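Local coordinates for 75aa long hypothetical regulatory protein AsnC (Pyrococcus horikoshii, PDB 2CVI) that is of unknown function but, as an Lrp/AsnC-type ligand-binding domain standing alone, self-associates and may sense small molecules such as amino acids in transcriptional regulation, at residues V18-E30 and E37-L49. Sequence-based numbering, arbitrary orientation.
Sequences VMEKLLAMPEVKE and EYDLIVKVETDTL. With K (potassium ion), chain C.
A classic beta bulge marks the start of strand 28-33, outermost in this chain's sheet, where it pairs antiparallel with strand 40-46. Lys29 and Glu30 both face Lys43, whose O accepts a bond from Lys29 N at 2.8 Å and a weak one from Glu30 N; Lys43 N returns one to Glu30 O (2.9 Å), and Glu45 N reaches Glu27 O. Flexible Lys29, bent at chi2 (-50°) and chi4 (73°), brings NZ into a salt bridge with Glu45 OE1 (2.8 Å), from the anti side and 20° out of the carboxylate plane. With an alanine in place of Glu45, the Lys29 ammonium would probably lose this mate and its chain be freer to turn. Long, charged Glu30 and Lys43 suit the more open face, side by side, water joining OE2 to NZ; Tyr32 OH hydrogen-bonds Glu30 OE1, and Tyr32 OH of the second subunit Lys43 NZ. Compact valines and leucines fill the buried face toward helix 15-23: Val28 CG2 packs on Val44 CG1 (4.0 Å), Leu22 CD1 on Leu40 CD2 and Val42 CG1. Carbonyls of Leu23, Met25 and Val28 hold a potassium ion. Helix, turn and hairpin form the central alpha-beta-beta part of the ferredoxin-like beta-alpha-beta-beta-alpha-beta fold of Lrp/AsnC domains.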
ATOM      1  N   VAL A  18      12.733  -9.340  -8.117  1.00 27.46           N
ATOM      2  CA  VAL A  18      12.302  -9.546  -6.740  1.00 27.91           C
ATOM      3  C   VAL A  18      10.786  -9.733  -6.717  1.00 23.44           C
ATOM      4  O   VAL A  18      10.283 -10.576  -6.004  1.00 23.94           O
ATOM      5  CB  VAL A  18      12.676  -8.305  -5.822  1.00 28.33           C
ATOM      6  CG1 VAL A  18      11.874  -8.338  -4.506  1.00 30.78           C
ATOM      7  CG2 VAL A  18      14.174  -8.329  -5.512  1.00 30.84           C
ATOM      8  N   MET A  19      10.073  -8.908  -7.482  1.00 25.63           N
ATOM      9  CA  MET A  19       8.609  -8.960  -7.542  1.00 25.09           C
ATOM     10  C   MET A  19       8.188 -10.370  -7.978  1.00 23.91           C
ATOM     11  O   MET A  19       7.296 -10.972  -7.397  1.00 23.77           O
ATOM     12  CB  MET A  19       8.100  -7.898  -8.540  1.00 26.59           C
ATOM     13  CG  MET A  19       7.141  -6.786  -8.002  1.00 28.22           C
ATOM     14  SD  MET A  19       5.540  -6.790  -8.933  1.00 30.75           S
ATOM     15  CE  MET A  19       6.066  -6.931 -10.617  1.00 28.27           C
ATOM     16  N   GLU A  20       8.854 -10.926  -8.978  1.00 23.63           N
ATOM     17  CA  GLU A  20       8.465 -12.262  -9.393  1.00 23.82           C
ATOM     18  C   GLU A  20       8.834 -13.323  -8.378  1.00 22.43           C
ATOM     19  O   GLU A  20       8.080 -14.285  -8.179  1.00 21.96           O
ATOM     20  CB  GLU A  20       9.012 -12.577 -10.768  1.00 25.73           C
ATOM     21  CG  GLU A  20       8.286 -11.739 -11.828  1.00 31.16           C
ATOM     22  CD  GLU A  20       6.758 -11.690 -11.606  1.00 33.86           C
ATOM     23  OE1 GLU A  20       6.245 -10.608 -11.219  1.00 35.42           O
ATOM     24  OE2 GLU A  20       6.075 -12.735 -11.812  1.00 35.20           O
ATOM     25  N   LYS A  21       9.976 -13.170  -7.708  1.00 21.25           N
ATOM     26  CA  LYS A  21      10.313 -14.140  -6.681  1.00 21.06           C
ATOM     27  C   LYS A  21       9.338 -14.004  -5.527  1.00 20.06           C
ATOM     28  O   LYS A  21       8.965 -14.997  -4.905  1.00 21.32           O
ATOM     29  CB  LYS A  21      11.723 -13.939  -6.136  1.00 22.59           C
ATOM     30  CG  LYS A  21      12.833 -14.417  -7.065  1.00 25.15           C
ATOM     31  CD  LYS A  21      14.196 -14.194  -6.362  1.00 28.42           C
ATOM     32  CE  LYS A  21      15.360 -14.785  -7.158  1.00 30.69           C
ATOM     33  NZ  LYS A  21      15.723 -14.074  -8.411  1.00 34.28           N
ATOM     34  N   LEU A  22       8.935 -12.766  -5.234  1.00 19.78           N
ATOM     35  CA  LEU A  22       7.990 -12.542  -4.145  1.00 20.49           C
ATOM     36  C   LEU A  22       6.629 -13.118  -4.463  1.00 20.21           C
ATOM     37  O   LEU A  22       6.056 -13.814  -3.663  1.00 18.63           O
ATOM     38  CB  LEU A  22       7.847 -11.037  -3.821  1.00 20.68           C
ATOM     39  CG  LEU A  22       9.044 -10.371  -3.144  1.00 23.33           C
ATOM     40  CD1 LEU A  22       8.847  -8.875  -3.167  1.00 25.28           C
ATOM     41  CD2 LEU A  22       9.184 -10.889  -1.728  1.00 23.74           C
ATOM     42  N   LEU A  23       6.114 -12.817  -5.658  1.00 19.65           N
ATOM     43  CA  LEU A  23       4.799 -13.302  -6.027  1.00 20.52           C
ATOM     44  C   LEU A  23       4.702 -14.822  -6.024  1.00 20.66           C
ATOM     45  O   LEU A  23       3.622 -15.379  -5.836  1.00 22.46           O
ATOM     46  CB  LEU A  23       4.418 -12.758  -7.405  1.00 21.68           C
ATOM     47  CG  LEU A  23       3.750 -11.393  -7.277  1.00 24.08           C
ATOM     48  CD1 LEU A  23       3.628 -10.757  -8.675  1.00 25.33           C
ATOM     49  CD2 LEU A  23       2.384 -11.544  -6.554  1.00 20.57           C
ATOM     50  N   ALA A  24       5.835 -15.498  -6.224  1.00 20.45           N
ATOM     51  CA  ALA A  24       5.827 -16.962  -6.244  1.00 19.95           C
ATOM     52  C   ALA A  24       5.697 -17.540  -4.845  1.00 21.39           C
ATOM     53  O   ALA A  24       5.406 -18.714  -4.666  1.00 20.77           O
ATOM     54  CB  ALA A  24       7.088 -17.483  -6.920  1.00 18.24           C
ATOM     55  N   MET A  25       5.897 -16.687  -3.837  1.00 21.88           N
ATOM     56  CA  MET A  25       5.809 -17.181  -2.459  1.00 22.81           C
ATOM     57  C   MET A  25       4.365 -17.286  -2.020  1.00 22.78           C
ATOM     58  O   MET A  25       3.548 -16.389  -2.251  1.00 21.18           O
ATOM     59  CB  MET A  25       6.573 -16.265  -1.498  1.00 22.02           C
ATOM     60  CG  MET A  25       8.047 -16.181  -1.772  1.00 24.94           C
ATOM     61  SD  MET A  25       8.890 -14.942  -0.794  1.00 26.17           S
ATOM     62  CE  MET A  25      10.584 -15.134  -1.438  1.00 27.75           C
ATOM     63  N   PRO A  26       4.018 -18.383  -1.342  1.00 23.87           N
ATOM     64  CA  PRO A  26       2.633 -18.528  -0.918  1.00 22.96           C
ATOM     65  C   PRO A  26       2.038 -17.418  -0.032  1.00 22.33           C
ATOM     66  O   PRO A  26       0.863 -17.110  -0.127  1.00 23.56           O
ATOM     67  CB  PRO A  26       2.618 -19.932  -0.285  1.00 23.80           C
ATOM     68  CG  PRO A  26       3.970 -20.091   0.219  1.00 25.04           C
ATOM     69  CD  PRO A  26       4.853 -19.499  -0.856  1.00 24.95           C
ATOM     70  N   GLU A  27       2.871 -16.804   0.789  1.00 20.75           N
ATOM     71  CA  GLU A  27       2.393 -15.745   1.654  1.00 20.58           C
ATOM     72  C   GLU A  27       2.036 -14.464   0.891  1.00 19.46           C
ATOM     73  O   GLU A  27       1.235 -13.666   1.372  1.00 16.60           O
ATOM     74  CB  GLU A  27       3.468 -15.362   2.663  1.00 22.67           C
ATOM     75  CG  GLU A  27       3.812 -16.447   3.663  1.00 27.18           C
ATOM     76  CD  GLU A  27       4.838 -17.443   3.157  1.00 27.35           C
ATOM     77  OE1 GLU A  27       5.325 -17.334   1.987  1.00 26.26           O
ATOM     78  OE2 GLU A  27       5.154 -18.342   3.970  1.00 28.00           O
ATOM     79  N   VAL A  28       2.688 -14.259  -0.254  1.00 16.80           N
ATOM     80  CA  VAL A  28       2.522 -13.044  -1.026  1.00 16.38           C
ATOM     81  C   VAL A  28       1.312 -13.107  -1.929  1.00 16.05           C
ATOM     82  O   VAL A  28       1.248 -13.964  -2.832  1.00 17.23           O
ATOM     83  CB  VAL A  28       3.785 -12.725  -1.840  1.00 16.10           C
ATOM     84  CG1 VAL A  28       3.542 -11.498  -2.722  1.00 15.64           C
ATOM     85  CG2 VAL A  28       4.947 -12.480  -0.887  1.00 18.36           C
ATOM     86  N   LYS A  29       0.379 -12.188  -1.690  1.00 14.95           N
ATOM     87  CA  LYS A  29      -0.863 -12.175  -2.447  1.00 16.02           C
ATOM     88  C   LYS A  29      -0.922 -11.173  -3.564  1.00 17.12           C
ATOM     89  O   LYS A  29      -1.606 -11.407  -4.577  1.00 18.61           O
ATOM     90  CB  LYS A  29      -2.053 -11.960  -1.512  1.00 17.77           C
ATOM     91  CG  LYS A  29      -2.095 -12.957  -0.342  1.00 18.95           C
ATOM     92  CD  LYS A  29      -1.937 -14.427  -0.800  1.00 19.38           C
ATOM     93  CE  LYS A  29      -1.829 -15.469   0.358  1.00 22.98           C
ATOM     94  NZ  LYS A  29      -3.090 -15.725   1.053  1.00 24.65           N
ATOM     95  N   GLU A  30      -0.222 -10.052  -3.399  1.00 16.23           N
ATOM     96  CA  GLU A  30      -0.193  -9.004  -4.413  1.00 16.25           C
ATOM     97  C   GLU A  30       1.139  -8.301  -4.262  1.00 16.31           C
ATOM     98  O   GLU A  30       1.689  -8.250  -3.166  1.00 16.45           O
ATOM     99  CB  GLU A  30      -1.258  -7.923  -4.166  1.00 18.01           C
ATOM    100  CG  GLU A  30      -2.649  -8.451  -4.058  1.00 19.68           C
ATOM    101  CD  GLU A  30      -3.633  -7.393  -3.626  1.00 22.57           C
ATOM    102  OE1 GLU A  30      -3.304  -6.187  -3.684  1.00 24.94           O
ATOM    103  OE2 GLU A  30      -4.752  -7.778  -3.237  1.00 24.75           O
ATOM    104  N   GLU A  37       8.385   7.009  -1.841  1.00 16.74           N
ATOM    105  CA  GLU A  37       9.309   6.731  -0.734  1.00 18.21           C
ATOM    106  C   GLU A  37       9.825   5.280  -0.780  1.00 18.21           C
ATOM    107  O   GLU A  37      10.954   4.963  -0.375  1.00 17.76           O
ATOM    108  CB  GLU A  37       8.576   7.001   0.579  1.00 20.68           C
ATOM    109  CG  GLU A  37       9.375   6.711   1.816  1.00 25.58           C
ATOM    110  CD  GLU A  37       8.657   7.139   3.068  1.00 27.16           C
ATOM    111  OE1 GLU A  37       7.612   7.819   2.966  1.00 27.50           O
ATOM    112  OE2 GLU A  37       9.141   6.799   4.173  1.00 31.42           O
ATOM    113  N   TYR A  38       8.976   4.368  -1.247  1.00 15.59           N
ATOM    114  CA  TYR A  38       9.347   2.972  -1.377  1.00 15.93           C
ATOM    115  C   TYR A  38       9.290   2.549  -2.840  1.00 15.13           C
ATOM    116  O   TYR A  38       8.654   3.223  -3.672  1.00 17.53           O
ATOM    117  CB  TYR A  38       8.400   2.117  -0.540  1.00 16.51           C
ATOM    118  CG  TYR A  38       8.532   2.387   0.950  1.00 16.19           C
ATOM    119  CD1 TYR A  38       9.532   1.765   1.701  1.00 18.00           C
ATOM    120  CD2 TYR A  38       7.682   3.282   1.583  1.00 17.95           C
ATOM    121  CE1 TYR A  38       9.690   2.039   3.074  1.00 19.82           C
ATOM    122  CE2 TYR A  38       7.825   3.565   2.959  1.00 18.49           C
ATOM    123  CZ  TYR A  38       8.822   2.938   3.677  1.00 19.45           C
ATOM    124  OH  TYR A  38       8.937   3.197   5.020  1.00 21.29           O
ATOM    125  N   ASP A  39       9.968   1.449  -3.146  1.00 13.89           N
ATOM    126  CA  ASP A  39      10.052   0.889  -4.490  1.00 12.73           C
ATOM    127  C   ASP A  39       9.098  -0.225  -4.804  1.00 14.81           C
ATOM    128  O   ASP A  39       8.783  -0.479  -5.979  1.00 14.71           O
ATOM    129  CB  ASP A  39      11.476   0.362  -4.729  1.00 14.81           C
ATOM    130  CG  ASP A  39      12.518   1.440  -4.544  1.00 16.43           C
ATOM    131  OD1 ASP A  39      12.449   2.453  -5.284  1.00 15.78           O
ATOM    132  OD2 ASP A  39      13.405   1.273  -3.686  1.00 15.64           O
ATOM    133  N   LEU A  40       8.713  -0.954  -3.757  1.00 14.26           N
ATOM    134  CA  LEU A  40       7.827  -2.091  -3.943  1.00 16.29           C
ATOM    135  C   LEU A  40       6.878  -2.187  -2.770  1.00 16.29           C
ATOM    136  O   LEU A  40       7.256  -1.901  -1.642  1.00 17.39           O
ATOM    137  CB  LEU A  40       8.660  -3.399  -4.045  1.00 20.22           C
ATOM    138  CG  LEU A  40       8.052  -4.769  -4.387  1.00 23.58           C
ATOM    139  CD1 LEU A  40       7.297  -4.691  -5.713  1.00 24.95           C
ATOM    140  CD2 LEU A  40       9.175  -5.818  -4.466  1.00 24.88           C
ATOM    141  N   ILE A  41       5.625  -2.546  -3.043  1.00 14.89           N
ATOM    142  CA  ILE A  41       4.640  -2.751  -1.981  1.00 15.34           C
ATOM    143  C   ILE A  41       4.087  -4.154  -2.180  1.00 15.86           C
ATOM    144  O   ILE A  41       3.667  -4.520  -3.271  1.00 15.15           O
ATOM    145  CB  ILE A  41       3.471  -1.805  -2.058  1.00 17.22           C
ATOM    146  CG1 ILE A  41       3.933  -0.391  -1.799  1.00 20.71           C
ATOM    147  CG2 ILE A  41       2.404  -2.217  -0.959  1.00 18.49           C
ATOM    148  CD1 ILE A  41       2.810   0.598  -1.853  1.00 21.99           C
ATOM    149  N   VAL A  42       4.073  -4.934  -1.111  1.00 14.09           N
ATOM    150  CA  VAL A  42       3.593  -6.302  -1.194  1.00 15.68           C
ATOM    151  C   VAL A  42       2.537  -6.547  -0.120  1.00 14.95           C
ATOM    152  O   VAL A  42       2.662  -6.065   1.017  1.00 15.68           O
ATOM    153  CB  VAL A  42       4.780  -7.275  -1.037  1.00 19.30           C
ATOM    154  CG1 VAL A  42       5.951  -6.779  -1.927  1.00 21.34           C
ATOM    155  CG2 VAL A  42       5.211  -7.403   0.404  1.00 24.43           C
ATOM    156  N   LYS A  43       1.450  -7.220  -0.490  1.00 12.86           N
ATOM    157  CA  LYS A  43       0.385  -7.545   0.465  1.00 14.24           C
ATOM    158  C   LYS A  43       0.607  -9.010   0.804  1.00 15.53           C
ATOM    159  O   LYS A  43       0.666  -9.864  -0.082  1.00 15.66           O
ATOM    160  CB  LYS A  43      -1.051  -7.377  -0.116  1.00 14.67           C
ATOM    161  CG  LYS A  43      -2.157  -7.510   0.973  1.00 17.60           C
ATOM    162  CD  LYS A  43      -3.601  -7.443   0.409  1.00 17.02           C
ATOM    163  CE  LYS A  43      -4.637  -7.391   1.526  1.00 19.07           C
ATOM    164  NZ  LYS A  43      -5.995  -7.664   0.946  1.00 21.00           N
ATOM    165  N   VAL A  44       0.741  -9.295   2.096  1.00 14.58           N
ATOM    166  CA  VAL A  44       0.916 -10.670   2.561  1.00 15.34           C
ATOM    167  C   VAL A  44      -0.164 -11.055   3.564  1.00 16.70           C
ATOM    168  O   VAL A  44      -0.769 -10.213   4.236  1.00 15.92           O
ATOM    169  CB  VAL A  44       2.263 -10.873   3.274  1.00 16.31           C
ATOM    170  CG1 VAL A  44       3.406 -10.654   2.326  1.00 17.52           C
ATOM    171  CG2 VAL A  44       2.376  -9.932   4.437  1.00 16.55           C
ATOM    172  N   GLU A  45      -0.450 -12.353   3.587  1.00 16.03           N
ATOM    173  CA  GLU A  45      -1.370 -12.944   4.559  1.00 16.69           C
ATOM    174  C   GLU A  45      -0.626 -14.150   5.164  1.00 17.35           C
ATOM    175  O   GLU A  45      -0.046 -14.975   4.445  1.00 18.62           O
ATOM    176  CB  GLU A  45      -2.699 -13.380   3.882  1.00 18.66           C
ATOM    177  CG  GLU A  45      -3.515 -12.204   3.358  1.00 19.83           C
ATOM    178  CD  GLU A  45      -4.750 -12.612   2.543  1.00 24.41           C
ATOM    179  OE1 GLU A  45      -4.794 -13.757   2.059  1.00 25.27           O
ATOM    180  OE2 GLU A  45      -5.654 -11.772   2.390  1.00 25.80           O
ATOM    181  N   THR A  46      -0.640 -14.231   6.488  1.00 16.43           N
ATOM    182  CA  THR A  46       0.013 -15.316   7.226  1.00 16.77           C
ATOM    183  C   THR A  46      -0.926 -15.818   8.319  1.00 16.86           C
ATOM    184  O   THR A  46      -1.861 -15.121   8.707  1.00 17.72           O
ATOM    185  CB  THR A  46       1.357 -14.858   7.860  1.00 17.41           C
ATOM    186  OG1 THR A  46       1.127 -13.793   8.789  1.00 18.51           O
ATOM    187  CG2 THR A  46       2.354 -14.418   6.757  1.00 18.17           C
ATOM    188  N   ASP A  47      -0.669 -17.021   8.829  1.00 18.42           N
ATOM    189  CA  ASP A  47      -1.536 -17.571   9.863  1.00 20.69           C
ATOM    190  C   ASP A  47      -1.479 -16.786  11.167  1.00 20.20           C
ATOM    191  O   ASP A  47      -2.496 -16.536  11.827  1.00 23.03           O
ATOM    192  CB  ASP A  47      -1.125 -19.020  10.129  1.00 24.18           C
ATOM    193  CG  ASP A  47      -1.413 -19.932   8.960  1.00 29.46           C
ATOM    194  OD1 ASP A  47      -2.155 -19.520   8.038  1.00 32.55           O
ATOM    195  OD2 ASP A  47      -0.904 -21.078   8.973  1.00 32.36           O
ATOM    196  N   THR A  48      -0.269 -16.423  11.545  1.00 17.36           N
ATOM    197  CA  THR A  48       0.004 -15.743  12.792  1.00 17.33           C
ATOM    198  C   THR A  48       0.997 -14.615  12.599  1.00 17.80           C
ATOM    199  O   THR A  48       1.657 -14.500  11.542  1.00 16.69           O
ATOM    200  CB  THR A  48       0.666 -16.724  13.810  1.00 17.60           C
ATOM    201  OG1 THR A  48       1.981 -17.098  13.327  1.00 18.46           O
ATOM    202  CG2 THR A  48      -0.181 -18.023  13.934  1.00 19.45           C
ATOM    203  N   LEU A  49       1.110 -13.774  13.618  1.00 16.31           N
ATOM    204  CA  LEU A  49       2.109 -12.708  13.617  1.00 17.62           C
ATOM    205  C   LEU A  49       3.514 -13.287  13.643  1.00 17.51           C
ATOM    206  O   LEU A  49       4.446 -12.739  13.038  1.00 17.77           O
ATOM    207  CB  LEU A  49       1.929 -11.755  14.807  1.00 19.95           C
ATOM    208  CG  LEU A  49       0.951 -10.626  14.603  1.00 20.80           C
ATOM    209  CD1 LEU A  49       1.102  -9.685  15.805  1.00 19.12           C
ATOM    210  CD2 LEU A  49       1.257  -9.831  13.291  1.00 22.11           C
TER
HETATM  211  K     K C1091       1.690 -15.993  -4.192  1.00 22.04           K
HETATM  212  O   HOH W   1       2.476 -19.159  -4.255  1.00 26.65           O
HETATM  213  O   HOH W   2      -6.441  -6.652  -1.672  1.00 22.80           O